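PDB 4WES: nitrogenase molybdenum-iron protein alpha chain from Clostridium pasteurianum, which reduces dinitrogen to ammonia as part of the molybdenum-iron component of nitrogenase, carrying the iron-molybdenum cofactor and sharing an [8Fe-7S] cluster with the beta chain. Local coordinates for residues A[17-21]-A[44-48]; A[21-25]-A[37-41]; A[49-53]-A[367-371]; A[341-347]-A[481-485]. All blocks are in the same frame, centred on the assembly; numbering follows the deposited sequence. Where two conformers were deposited one is given.

Contact 1 (A[17-21]-A[44-48]); sequences TKKTR and VPGII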
loop_
_atom_site.group_PDB
_atom_site.type_symbol
_atom_site.label_atom_id
_atom_site.label_comp_id
_atom_site.label_asym_id
_atom_site.label_seq_id
_atom_site.Cartn_x
_atom_site.Cartn_y
_atom_site.Cartn_z
ATOM N N THR A 17 42.817 18.476 22.188
ATOM C CA THR A 17 41.823 17.410 22.196
ATOM C C THR A 17 42.461 16.035 22.435
ATOM O O THR A 17 41.878 15.209 23.141
ATOM C CB THR A 17 41.060 17.434 20.870
ATOM O OG1 THR A 17 40.558 18.761 20.679
ATOM C CG2 THR A 17 39.904 16.423 20.866
ATOM N N LYS A 18 43.626 15.800 21.851
ATOM C CA LYS A 18 44.340 14.567 22.044
ATOM C C LYS A 18 44.614 14.351 23.521
ATOM O O LYS A 18 44.386 13.268 24.061
ATOM C CB LYS A 18 45.637 14.569 21.220
ATOM C CG LYS A 18 46.304 13.227 21.096
ATOM C CD LYS A 18 47.614 13.308 20.316
ATOM C CE LYS A 18 48.111 11.936 19.920
ATOM N NZ LYS A 18 49.429 11.993 19.211
ATOM N N LYS A 19 45.109 15.385 24.180
ATOM C CA LYS A 19 45.448 15.307 25.583
ATOM C C LYS A 19 44.241 14.947 26.426
ATOM O O LYS A 19 44.336 14.092 27.299
ATOM C CB LYS A 19 46.046 16.639 26.048
ATOM C CG LYS A 19 46.537 16.691 27.481
ATOM C CD LYS A 19 47.163 18.050 27.802
ATOM C CE LYS A 19 47.370 18.255 29.305
ATOM N NZ LYS A 19 48.171 19.477 29.619
ATOM N N THR A 20 43.092 15.581 26.166
ATOM C CA THR A 20 41.934 15.316 27.007
ATOM C C THR A 20 41.281 13.981 26.632
ATOM O O THR A 20 40.827 13.264 27.512
ATOM C CB THR A 20 40.957 16.524 27.070
ATOM O OG1 THR A 20 40.007 16.321 28.125
ATOM C CG2 THR A 20 40.235 16.739 25.763
ATOM N N ARG A 21 41.283 13.610 25.364
ATOM C CA ARG A 21 40.680 12.338 24.958
ATOM C C ARG A 21 41.487 11.115 25.364
ATOM O O ARG A 21 40.894 10.047 25.592
ATOM C CB ARG A 21 40.411 12.304 23.448
ATOM C CG ARG A 21 39.300 13.199 22.954
ATOM C CD ARG A 21 37.920 12.745 23.435
ATOM N NE ARG A 21 37.569 11.413 22.905
ATOM C CZ ARG A 21 36.794 10.546 23.535
ATOM N NH1 ARG A 21 36.564 9.373 22.984
ATOM N NH2 ARG A 21 36.315 10.809 24.755
ATOM N N VAL A 44 33.636 17.181 24.495
ATOM C CA VAL A 44 34.405 18.144 23.696
ATOM C C VAL A 44 33.495 18.737 22.616
ATOM O O VAL A 44 32.893 18.001 21.840
ATOM C CB VAL A 44 35.617 17.458 23.026
ATOM C CG1 VAL A 44 36.357 18.460 22.169
ATOM C CG2 VAL A 44 36.547 16.847 24.055
ATOM N N PRO A 45 33.379 20.066 22.562
ATOM C CA PRO A 45 32.569 20.650 21.496
ATOM C C PRO A 45 33.049 20.272 20.105
ATOM O O PRO A 45 34.251 20.289 19.834
ATOM C CB PRO A 45 32.701 22.160 21.750
ATOM C CG PRO A 45 32.956 22.251 23.227
ATOM C CD PRO A 45 33.875 21.096 23.492
ATOM N N GLY A 46 32.120 19.938 19.227
ATOM C CA GLY A 46 32.386 19.696 17.819
ATOM C C GLY A 46 32.857 18.304 17.448
ATOM O O GLY A 46 33.112 18.060 16.263
ATOM N N ILE A 47 32.943 17.380 18.414
ATOM C CA ILE A 47 33.563 16.084 18.228
ATOM C C ILE A 47 32.628 15.020 17.597
ATOM O O ILE A 47 33.102 13.949 17.236
ATOM C CB ILE A 47 34.178 15.675 19.592
ATOM C CG1 ILE A 47 35.453 14.850 19.385
ATOM C CG2 ILE A 47 33.143 14.971 20.453
ATOM C CD1 ILE A 47 36.406 14.748 20.553
ATOM N N ILE A 48 31.327 15.340 17.518
ATOM C CA ILE A 48 30.282 14.398 17.072
ATOM C C ILE A 48 30.119 13.273 18.123
ATOM O O ILE A 48 30.603 12.171 17.983
ATOM C CB ILE A 48 30.399 13.883 15.629
ATOM C CG1 ILE A 48 30.552 15.061 14.669
ATOM C CG2 ILE A 48 29.166 13.060 15.277
ATOM C CD1 ILE A 48 30.708 14.683 13.205
#

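Contact 2 (A[21-25]-A[37-41]); sequences RSGHI and IVANT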
loop_
_atom_site.group_PDB
_atom_site.type_symbol
_atom_site.label_atom_id
_atom_site.label_comp_id
_atom_site.label_asym_id
_atom_site.label_seq_id
_atom_site.Cartn_x
_atom_site.Cartn_y
_atom_site.Cartn_z
ATOM N N ARG A 21 41.283 13.610 25.364
ATOM C CA ARG A 21 40.680 12.338 24.958
ATOM C C ARG A 21 41.487 11.115 25.364
ATOM O O ARG A 21 40.894 10.047 25.592
ATOM C CB ARG A 21 40.411 12.304 23.448
ATOM C CG ARG A 21 39.300 13.199 22.954
ATOM C CD ARG A 21 37.920 12.745 23.435
ATOM N NE ARG A 21 37.569 11.413 22.905
ATOM C CZ ARG A 21 36.794 10.546 23.535
ATOM N NH1 ARG A 21 36.564 9.373 22.984
ATOM N NH2 ARG A 21 36.315 10.809 24.755
ATOM N N SER A 22 42.799 11.238 25.503
ATOM C CA SER A 22 43.638 10.103 25.799
ATOM C C SER A 22 43.158 9.367 27.032
ATOM O O SER A 22 43.157 8.152 27.059
ATOM C CB SER A 22 45.077 10.549 26.018
ATOM O OG SER A 22 45.941 9.460 26.265
ATOM N N GLY A 23 42.754 10.102 28.064
ATOM C CA GLY A 23 42.337 9.448 29.286
ATOM C C GLY A 23 41.044 8.670 29.197
ATOM O O GLY A 23 40.756 7.837 30.057
ATOM N N HIS A 24 40.241 8.928 28.160
ATOM C CA HIS A 24 38.950 8.263 27.941
ATOM C C HIS A 24 39.073 6.929 27.198
ATOM O O HIS A 24 38.057 6.281 26.940
ATOM C CB HIS A 24 38.027 9.199 27.174
ATOM C CG HIS A 24 37.664 10.427 27.934
ATOM N ND1 HIS A 24 36.444 10.598 28.574
ATOM C CD2 HIS A 24 38.375 11.549 28.180
ATOM C CE1 HIS A 24 36.433 11.770 29.183
ATOM N NE2 HIS A 24 37.589 12.374 28.944
ATOM N N ILE A 25 40.295 6.561 26.826
ATOM C CA ILE A 25 40.525 5.355 26.026
ATOM C C ILE A 25 41.573 4.546 26.776
ATOM O O ILE A 25 42.657 5.051 27.032
ATOM C CB ILE A 25 41.031 5.711 24.614
ATOM C CG1 ILE A 25 40.038 6.591 23.903
ATOM C CG2 ILE A 25 41.278 4.435 23.815
ATOM C CD1 ILE A 25 40.614 7.283 22.693
ATOM N N ILE A 37 40.130 4.876 34.001
ATOM C CA ILE A 37 39.599 5.608 32.862
ATOM C C ILE A 37 39.159 6.979 33.357
ATOM O O ILE A 37 38.855 7.157 34.555
ATOM C CB ILE A 37 38.447 4.825 32.181
ATOM C CG1 ILE A 37 38.202 5.295 30.731
ATOM C CG2 ILE A 37 37.158 4.867 33.013
ATOM C CD1 ILE A 37 37.341 4.348 29.926
ATOM N N VAL A 38 39.073 7.931 32.437
ATOM C CA VAL A 38 38.419 9.215 32.657
ATOM C C VAL A 38 37.015 9.092 32.083
ATOM O O VAL A 38 36.848 8.661 30.952
ATOM C CB VAL A 38 39.190 10.381 32.010
ATOM C CG1 VAL A 38 38.447 11.697 32.270
ATOM C CG2 VAL A 38 40.601 10.457 32.560
ATOM N N ALA A 39 36.004 9.467 32.876
ATOM C CA ALA A 39 34.610 9.350 32.474
ATOM C C ALA A 39 33.797 10.454 33.130
ATOM O O ALA A 39 34.252 11.091 34.090
ATOM C CB ALA A 39 34.074 7.989 32.869
ATOM N N ASN A 40 32.588 10.677 32.627
ATOM C CA ASN A 40 31.683 11.655 33.218
ATOM C C ASN A 40 32.289 13.043 33.305
ATOM O O ASN A 40 32.121 13.756 34.283
ATOM C CB ASN A 40 31.190 11.145 34.587
ATOM C CG ASN A 40 30.088 12.011 35.199
ATOM O OD1 ASN A 40 30.040 12.178 36.459
ATOM N ND2 ASN A 40 29.232 12.533 34.396
ATOM N N THR A 41 32.989 13.436 32.243
ATOM C CA THR A 41 33.451 14.805 32.065
ATOM C C THR A 41 32.703 15.412 30.893
ATOM O O THR A 41 31.973 14.741 30.162
ATOM C CB THR A 41 34.961 14.878 31.844
ATOM O OG1 THR A 41 35.293 14.247 30.616
ATOM C CG2 THR A 41 35.747 14.207 32.973
#

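Contact 3 (A[49-53]-A[367-371]); sequences TARGC and FEFAH. With CLF (Fe(8)-S(7) cluster), chain H; ICS (iron-sulfur-molybdenum cluster with interstitial carbon), chain F.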
loop_
_atom_site.group_PDB
_atom_site.type_symbol
_atom_site.label_atom_id
_atom_site.label_comp_id
_atom_site.label_asym_id
_atom_site.label_seq_id
_atom_site.Cartn_x
_atom_site.Cartn_y
_atom_site.Cartn_z
ATOM N N THR A 49 29.416 13.640 19.183
ATOM C CA THR A 49 29.076 12.782 20.300
ATOM C C THR A 49 27.733 12.091 20.040
ATOM O O THR A 49 26.914 12.570 19.255
ATOM C CB THR A 49 28.963 13.635 21.598
ATOM O OG1 THR A 49 28.737 12.769 22.721
ATOM C CG2 THR A 49 27.874 14.696 21.537
ATOM N N ALA A 50 27.485 11.017 20.768
ATOM C CA ALA A 50 26.156 10.403 20.791
ATOM C C ALA A 50 25.301 10.883 21.974
ATOM O O ALA A 50 24.124 10.589 22.025
ATOM C CB ALA A 50 26.271 8.898 20.830
ATOM N N ARG A 51 25.918 11.621 22.888
ATOM C CA ARG A 51 25.246 12.036 24.142
ATOM C C ARG A 51 24.035 12.896 23.962
ATOM O O ARG A 51 23.922 13.690 23.019
ATOM C CB ARG A 51 26.227 12.823 25.011
ATOM C CG ARG A 51 27.288 11.968 25.673
ATOM C CD ARG A 51 28.297 12.841 26.364
ATOM N NE ARG A 51 29.085 12.115 27.325
ATOM C CZ ARG A 51 29.912 12.664 28.186
ATOM N NH1 ARG A 51 30.176 13.956 28.135
ATOM N NH2 ARG A 51 30.495 11.918 29.108
ATOM N N GLY A 52 23.130 12.764 24.948
ATOM C CA GLY A 52 22.006 13.675 25.112
ATOM C C GLY A 52 22.152 14.534 26.340
ATOM O O GLY A 52 23.254 14.781 26.813
ATOM N N CYS A 53 21.007 14.982 26.849
ATOM C CA CYS A 53 20.968 16.009 27.873
ATOM C C CYS A 53 20.317 15.533 29.167
ATOM O O CYS A 53 19.745 14.437 29.267
ATOM C CB CYS A 53 20.227 17.242 27.380
ATOM S SG CYS A 53 18.457 16.929 27.113
ATOM N N PHE A 367 30.808 3.444 26.962
ATOM C CA PHE A 367 29.574 4.085 27.330
ATOM C C PHE A 367 29.576 5.538 26.942
ATOM O O PHE A 367 30.622 6.207 26.977
ATOM C CB PHE A 367 29.397 4.024 28.843
ATOM C CG PHE A 367 29.172 2.656 29.424
ATOM C CD1 PHE A 367 28.047 1.893 29.112
ATOM C CD2 PHE A 367 30.073 2.142 30.365
ATOM C CE1 PHE A 367 27.815 0.669 29.728
ATOM C CE2 PHE A 367 29.818 0.922 30.991
ATOM C CZ PHE A 367 28.702 0.192 30.660
ATOM N N GLU A 368 28.388 6.060 26.618
ATOM C CA GLU A 368 28.221 7.498 26.420
ATOM C C GLU A 368 28.532 8.276 27.685
ATOM O O GLU A 368 29.187 9.325 27.599
ATOM C CB GLU A 368 26.801 7.840 25.977
ATOM C CG GLU A 368 26.341 7.330 24.621
ATOM C CD GLU A 368 24.921 7.747 24.273
ATOM O OE1 GLU A 368 24.359 7.107 23.316
ATOM O OE2 GLU A 368 24.361 8.681 24.887
ATOM N N PHE A 369 27.979 7.846 28.819
ATOM C CA PHE A 369 27.886 8.762 29.969
ATOM C C PHE A 369 28.051 8.082 31.318
ATOM O O PHE A 369 27.800 8.691 32.359
ATOM C CB PHE A 369 26.529 9.521 29.912
ATOM C CG PHE A 369 25.334 8.610 29.810
ATOM C CD1 PHE A 369 24.938 7.798 30.868
ATOM C CD2 PHE A 369 24.627 8.547 28.630
ATOM C CE1 PHE A 369 23.929 6.906 30.724
ATOM C CE2 PHE A 369 23.569 7.663 28.496
ATOM C CZ PHE A 369 23.247 6.820 29.521
ATOM N N ALA A 370 28.469 6.816 31.322
ATOM C CA ALA A 370 28.713 6.123 32.572
ATOM C C ALA A 370 29.839 6.814 33.338
ATOM O O ALA A 370 30.625 7.584 32.792
ATOM C CB ALA A 370 29.080 4.671 32.310
ATOM N N HIS A 371 29.940 6.480 34.618
ATOM C CA HIS A 371 30.936 7.050 35.480
ATOM C C HIS A 371 32.063 6.026 35.695
ATOM O O HIS A 371 31.933 4.858 35.313
ATOM C CB HIS A 371 30.343 7.493 36.827
ATOM C CG HIS A 371 29.235 8.493 36.716
ATOM N ND1 HIS A 371 28.709 9.097 37.836
ATOM C CD2 HIS A 371 28.483 8.931 35.678
ATOM C CE1 HIS A 371 27.707 9.882 37.482
ATOM N NE2 HIS A 371 27.542 9.803 36.181
HETATM FE FE1 CLF H . 17.562 21.590 26.027
HETATM FE FE2 CLF H . 17.569 20.310 23.883
HETATM FE FE3 CLF H . 17.517 18.813 26.204
HETATM FE FE4 CLF H . 15.394 20.275 25.363
HETATM S S1 CLF H . 16.106 22.273 24.267
HETATM S S2A CLF H . 19.266 20.118 25.414
HETATM S S4A CLF H . 16.277 18.450 24.323
HETATM S S3A CLF H . 16.282 20.311 27.499
HETATM FE FE5 CLF H . 13.164 21.086 22.860
HETATM FE FE6 CLF H . 14.319 24.418 22.060
HETATM FE FE7 CLF H . 13.917 22.206 20.475
HETATM FE FE8 CLF H . 16.149 21.867 21.939
HETATM S S2B CLF H . 12.487 23.039 22.072
HETATM S S3B CLF H . 15.786 23.576 20.482
HETATM S S4B CLF H . 14.648 20.201 21.355
HETATM FE FE1 ICS F . 20.222 2.609 32.260
HETATM MO MO1 ICS F . 19.213 4.566 25.661
HETATM FE FE2 ICS F . 20.039 4.698 30.627
HETATM FE FE3 ICS F . 18.479 2.563 30.236
HETATM FE FE4 ICS F . 21.098 2.406 29.809
HETATM FE FE5 ICS F . 20.749 3.152 27.363
HETATM FE FE6 ICS F . 19.641 5.396 28.178
HETATM FE FE7 ICS F . 18.156 3.311 27.777
HETATM C CX ICS F . 19.733 3.557 29.021
HETATM S S1A ICS F . 21.978 3.822 31.392
HETATM S S1B ICS F . 21.235 5.231 26.630
HETATM S S2A ICS F . 18.428 3.962 32.049
HETATM S S2B ICS F . 19.906 6.779 29.848
HETATM S S3A ICS F . 22.378 1.775 28.094
HETATM S S3B ICS F . 17.638 5.421 27.217
HETATM S S4A ICS F . 19.801 0.827 30.853
HETATM S S4B ICS F . 19.141 2.263 26.082
HETATM S S5A ICS F . 16.675 2.198 28.970
HETATM O O HOH W 1 31.140 9.234 30.616
#

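Contact 4 (A[341-347]-A[481-485]); sequences LYVGGSR and LHSYD. With ICS (iron-sulfur-molybdenum cluster with interstitial carbon), chain F; HCA (3-hydroxy-3-carboxy-adipic acid), chain E.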
loop_
_atom_site.group_PDB
_atom_site.type_symbol
_atom_site.label_atom_id
_atom_site.label_comp_id
_atom_site.label_asym_id
_atom_site.label_seq_id
_atom_site.Cartn_x
_atom_site.Cartn_y
_atom_site.Cartn_z
ATOM N N LEU A 341 30.612 -2.938 21.296
ATOM C CA LEU A 341 29.391 -2.455 21.952
ATOM C C LEU A 341 29.551 -1.036 22.426
ATOM O O LEU A 341 30.471 -0.738 23.180
ATOM C CB LEU A 341 29.006 -3.310 23.163
ATOM C CG LEU A 341 28.808 -4.780 22.950
ATOM C CD1 LEU A 341 30.060 -5.568 23.128
ATOM C CD2 LEU A 341 27.766 -5.316 23.916
ATOM N N TYR A 342 28.594 -0.180 22.069
ATOM C CA TYR A 342 28.618 1.196 22.509
ATOM C C TYR A 342 27.205 1.666 22.805
ATOM O O TYR A 342 26.444 1.922 21.898
ATOM C CB TYR A 342 29.280 2.143 21.488
ATOM C CG TYR A 342 29.405 3.537 22.041
ATOM C CD1 TYR A 342 30.302 3.791 23.060
ATOM C CD2 TYR A 342 28.606 4.564 21.596
ATOM C CE1 TYR A 342 30.415 5.046 23.624
ATOM C CE2 TYR A 342 28.716 5.836 22.151
ATOM C CZ TYR A 342 29.616 6.075 23.163
ATOM O OH TYR A 342 29.759 7.335 23.719
ATOM N N VAL A 343 26.872 1.726 24.083
ATOM C CA VAL A 343 25.530 2.144 24.513
ATOM C C VAL A 343 25.675 3.246 25.570
ATOM O O VAL A 343 26.692 3.931 25.606
ATOM C CB VAL A 343 24.620 0.946 24.958
ATOM C CG1 VAL A 343 23.204 1.183 24.520
ATOM C CG2 VAL A 343 25.105 -0.364 24.350
ATOM N N GLY A 344 24.645 3.504 26.360
ATOM C CA GLY A 344 24.646 4.699 27.178
ATOM C C GLY A 344 25.370 4.589 28.505
ATOM O O GLY A 344 26.357 5.315 28.765
ATOM N N GLY A 345 24.860 3.715 29.375
ATOM C CA GLY A 345 25.384 3.614 30.688
ATOM C C GLY A 345 25.375 2.249 31.332
ATOM O O GLY A 345 25.953 2.097 32.405
ATOM N N SER A 346 24.729 1.250 30.715
ATOM C CA SER A 346 24.635 -0.091 31.301
ATOM C C SER A 346 24.777 -1.200 30.271
ATOM O O SER A 346 25.450 -2.193 30.525
ATOM C CB SER A 346 23.313 -0.218 32.064
ATOM O OG SER A 346 23.071 -1.512 32.552
ATOM N N ARG A 347 24.105 -1.073 29.124
ATOM C CA ARG A 347 23.899 -2.244 28.260
ATOM C C ARG A 347 25.156 -2.745 27.561
ATOM O O ARG A 347 25.231 -3.910 27.177
ATOM C CB ARG A 347 22.768 -1.961 27.269
ATOM C CG ARG A 347 21.429 -1.946 27.986
ATOM C CD ARG A 347 20.305 -1.646 27.018
ATOM N NE ARG A 347 19.039 -1.640 27.755
ATOM C CZ ARG A 347 17.887 -1.315 27.227
ATOM N NH1 ARG A 347 17.777 -1.049 25.954
ATOM N NH2 ARG A 347 16.818 -1.280 28.012
ATOM N N LEU A 481 21.176 -1.512 20.496
ATOM C CA LEU A 481 20.977 -2.004 21.857
ATOM C C LEU A 481 20.129 -1.081 22.724
ATOM O O LEU A 481 19.867 -1.434 23.880
ATOM C CB LEU A 481 22.302 -2.352 22.544
ATOM C CG LEU A 481 22.915 -3.661 22.102
ATOM C CD1 LEU A 481 24.203 -3.920 22.877
ATOM C CD2 LEU A 481 21.978 -4.853 22.257
ATOM N N HIS A 482 19.700 0.072 22.214
ATOM C CA HIS A 482 18.738 0.898 22.924
ATOM C C HIS A 482 17.314 0.474 22.537
ATOM O O HIS A 482 16.538 -0.030 23.354
ATOM C CB HIS A 482 18.889 2.402 22.669
ATOM C CG HIS A 482 20.235 3.015 22.849
ATOM N ND1 HIS A 482 20.505 3.961 23.824
ATOM C CD2 HIS A 482 21.343 2.946 22.061
ATOM C CE1 HIS A 482 21.713 4.449 23.609
ATOM N NE2 HIS A 482 22.246 3.842 22.554
ATOM N N SER A 483 16.976 0.659 21.268
ATOM C CA SER A 483 15.636 0.404 20.772
ATOM C C SER A 483 15.356 -1.035 20.404
ATOM O O SER A 483 14.211 -1.384 20.060
ATOM C CB SER A 483 15.346 1.228 19.529
ATOM O OG SER A 483 16.102 0.696 18.424
ATOM N N TYR A 484 16.407 -1.857 20.385
ATOM C CA TYR A 484 16.268 -3.265 20.006
ATOM C C TYR A 484 15.769 -3.438 18.580
ATOM O O TYR A 484 15.220 -4.472 18.230
ATOM C CB TYR A 484 15.393 -4.050 20.970
ATOM C CG TYR A 484 15.796 -4.056 22.422
ATOM C CD1 TYR A 484 17.096 -3.836 22.836
ATOM C CD2 TYR A 484 14.861 -4.388 23.400
ATOM C CE1 TYR A 484 17.461 -3.947 24.159
ATOM C CE2 TYR A 484 15.219 -4.498 24.731
ATOM C CZ TYR A 484 16.529 -4.312 25.104
ATOM O OH TYR A 484 16.961 -4.476 26.418
ATOM N N ASP A 485 15.979 -2.425 17.724
ATOM C CA ASP A 485 15.430 -2.467 16.382
ATOM C C ASP A 485 13.958 -2.842 16.409
ATOM O O ASP A 485 13.432 -3.528 15.554
ATOM C CB ASP A 485 16.240 -3.404 15.482
ATOM C CG ASP A 485 17.584 -2.802 15.128
ATOM O OD1 ASP A 485 18.617 -3.285 15.665
ATOM O OD2 ASP A 485 17.630 -1.833 14.317
HETATM FE FE1 ICS F . 20.222 2.609 32.260
HETATM MO MO1 ICS F . 19.213 4.566 25.661
HETATM FE FE2 ICS F . 20.039 4.698 30.627
HETATM FE FE3 ICS F . 18.479 2.563 30.236
HETATM FE FE4 ICS F . 21.098 2.406 29.809
HETATM FE FE5 ICS F . 20.749 3.152 27.363
HETATM FE FE6 ICS F . 19.641 5.396 28.178
HETATM FE FE7 ICS F . 18.156 3.311 27.777
HETATM C CX ICS F . 19.733 3.557 29.021
HETATM S S1A ICS F . 21.978 3.822 31.392
HETATM S S1B ICS F . 21.235 5.231 26.630
HETATM S S2A ICS F . 18.428 3.962 32.049
HETATM S S2B ICS F . 19.906 6.779 29.848
HETATM S S3A ICS F . 22.378 1.775 28.094
HETATM S S3B ICS F . 17.638 5.421 27.217
HETATM S S4A ICS F . 19.801 0.827 30.853
HETATM S S4B ICS F . 19.141 2.263 26.082
HETATM S S5A ICS F . 16.675 2.198 28.970
HETATM C C1 HCA E . 18.176 9.079 25.096
HETATM C C2 HCA E . 17.221 7.981 24.621
HETATM C C3 HCA E . 17.912 6.819 23.911
HETATM C C4 HCA E . 18.254 7.148 22.445
HETATM C C5 HCA E . 18.688 5.847 21.747
HETATM C C6 HCA E . 19.496 5.925 20.487
HETATM C C7 HCA E . 16.973 5.611 23.911
HETATM O O1 HCA E . 19.368 8.807 25.290
HETATM O O2 HCA E . 17.710 10.212 25.302
HETATM O O3 HCA E . 19.237 5.092 19.565
HETATM O O4 HCA E . 20.401 6.784 20.392
HETATM O O5 HCA E . 17.431 4.529 24.340
HETATM O O6 HCA E . 15.835 5.740 23.437
HETATM O O7 HCA E . 19.119 6.480 24.575
HETATM O O HOH W 2 24.760 4.158 21.299
#

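Contact 1 (A[17-21]-A[44-48])
Thr17 and Val44 bring the two backbones nearest each other, their CA atoms 7.6 Å apart, too far for the main chains to bond directly. One partner is the helix 15-22, whose segment 17-21 closes a regular helical bond from Arg21 N to Thr17 O at 2.8 Å. The other, 44-48, is loop: a type II beta turn runs from Val44 to Ile47, and Gly46 takes the positive phi (84°) expected at its third position. Side chains fill the gap. Val44 and Thr20 meet tip to tip, CG2 to CG2 at 4.1 Å. Ile47 slides past Thr17 the opposite way, so that its CD1 lies 3.9 Å from Thr17 CG2. Thr20 and Ile47 were each modelled in two conformers, so the approaches of both hold for one copy only. Thr17 CG2 stands opposite its own backbone N across the CA-CB bond, while the hydroxyl of Thr17 bonds instead to Asn90 of the beta chain. Arg21 offers carbon, not charge: bends at chi2 (-68°) and chi3 (-63°) fold the chain and lay CD against Ile47 CD1, 3.8 Å away. Its guanidinium is engaged elsewhere, in a salt bridge to Asp448 and hydrogen bonds to Asp442 O and Tyr13 OH. The turn itself faces the beta chain, where Ile47 packs on Leu94 of that chain. Across the two segments, then, the contact is purely apolar, and the polar ends of Thr17 and Arg21 tie the same packed patch outward, one to the beta subunit and the other into its own chain.

Contact 2 (A[21-25]-A[37-41])
Gly23 and His24 dock on the loop residues Ile37 to Thr41 through one backbone hydrogen bond and a histidine ring packed on a valine, at the turn that leads from helix 15-22 into strand 25-27. Val38 N donates to Gly23 O at 2.9 Å, nearly straight at 160° but arriving from above the carbonyl plane. Gly23 presents bare backbone here, and the Val38 side chain rests on it, with CG2 3.6 Å from Gly23 O. The main-chain pairing is flanked by Ile37, whose CD1 comes within 3.6 Å of His24 O. Val38 then covers one face of the imidazole in a CH-pi contact, its CB 4.0 Å from the centroid of the His24 ring and almost on the ring normal, and its CG1 lies over the same ring near NE2. The ring swings round to meet it because CG stands opposite the carbonyl carbon (chi1 -65°), beside the backbone N. At the ring edge, near its plane, Thr41 OG1 approaches His24 CE1 to 3.1 Å. Next to that edge, ND1 is hydrogen-bonded to Asp442 OD2, a partner that fixes the ring's rotation. Val38 O also lies close to ND1, but its angle is too poor for a bond. Backbone bonds join His24 to Asp442 as well, beside strand 439-441. What results is a type I beta turn, Ser22 to Ile25, that carries the chain off a helix and into strand 25-27, outermost in this chain's mixed sheet and antiparallel to 439-441, with the following loop folded back over it.

Contact 3 (A[49-53]-A[367-371])
Arg51 and Glu368 mark the closest backbone approach, their CA atoms 5.9 Å apart where two irregular loops run past each other. Arg51 reaches back in an extended chain to grip the carbonyl of Glu368: NE donates to Glu368 O at 2.8 Å and 167°, with the oxygen lying at the edge of the guanidinium close to its plane, and NH2 adds a weak second bond to the same oxygen. NH2 also makes a weak hydrogen bond to a water that lies 2.8 Å from Ala370 O, while NH1 turns to Thr41 O and Thr43 OG1. The Glu368 side chain slides the opposite way, its carboxylate turned 55° from the guanidinium. OE1 rests 3.6 Å from Ala50 CB, and OE2 takes a hydrogen bond from Gln182, a residue of the homocitrate pocket. Both ends of the contact reach a metal site. Cys53 SG binds the iron FE3 of the Fe8-S7 cluster at 2.3 Å, and it also caps the helix 54-63. Phe369, with CG set between its backbone N and carbonyl carbon (chi1 54°), approaches sulfur S2B of the iron-molybdenum cofactor with CZ at 3.4 Å. Arg51 therefore works here through the main chain of Glu368, and the loop bearing a ligand of one cluster is bonded directly to the loop that lines the pocket of the other.

Contact 4 (A[341-347]-A[481-485])
Arg347 NH1 is shared by two consecutive carbonyls: a good bond to Leu481 O (3.0 Å, 165°) and a weak one to His482 O, both at the edge of the guanidinium and near its plane. An extended chain carries the group there. Tyr484 OH, which hydrogen-bonds to Asp221 and Tyr351, sits over one face, 3.4 Å from Arg347 CZ, and sulfur S4B of the iron-molybdenum cofactor covers the opposite face. The positive charge probably helps balance the cluster. His482 is held from several sides. Its ND1 binds molybdenum at 2.3 Å, and Val343 CG1 makes a CH-pi contact 3.5 Å from the centroid of the imidazole, nearly on the normal. Homocitrate C5 lies across the other face, and at the edge NE2 donates to a water that in turn donates to Tyr342 O; the metal bond at ND1 and the water at NE2 together fix the ring's rotation. The segment 341-347 is the end of strand 338-343 and the loop after it, which turns into helix 347-350 in the way of an alpha/beta domain, its binding loop at the carboxy end of the strand. Gly344 and Gly345 bring their backbone N atoms close to cofactor sulfur S3A, with Gly344 N at 3.3 Å. Further from the cluster the packing is apolar: Val343 CG2 lies 3.9 Å from Leu481 CB, and Leu481 CD1 meets Leu341 CD2 at 4.0 Å.

How the contacts relate
Contacts 1 and 2 both start from helix 15-22 and share Arg21, their centres about 10 Å apart; they fasten the N-terminal arm to the loop that runs from strand 25-27 to helix 54-63. Contact 3 continues along that loop, adjoining contact 1 in sequence and touching contact 2, where Arg51 NH1 probably bonds to Thr41 O. Contacts 3 and 4 alternate along the chain, centres about 11 Å apart, and join through probable backbone bonds: Glu368 N to Val343 O and Phe369 N to Gly344 O. The neighbouring strands 338-343 and 361-367 of the mixed sheet thereby bring both loops to the iron-molybdenum cofactor, while Cys53 reaches the Fe8-S7 cluster.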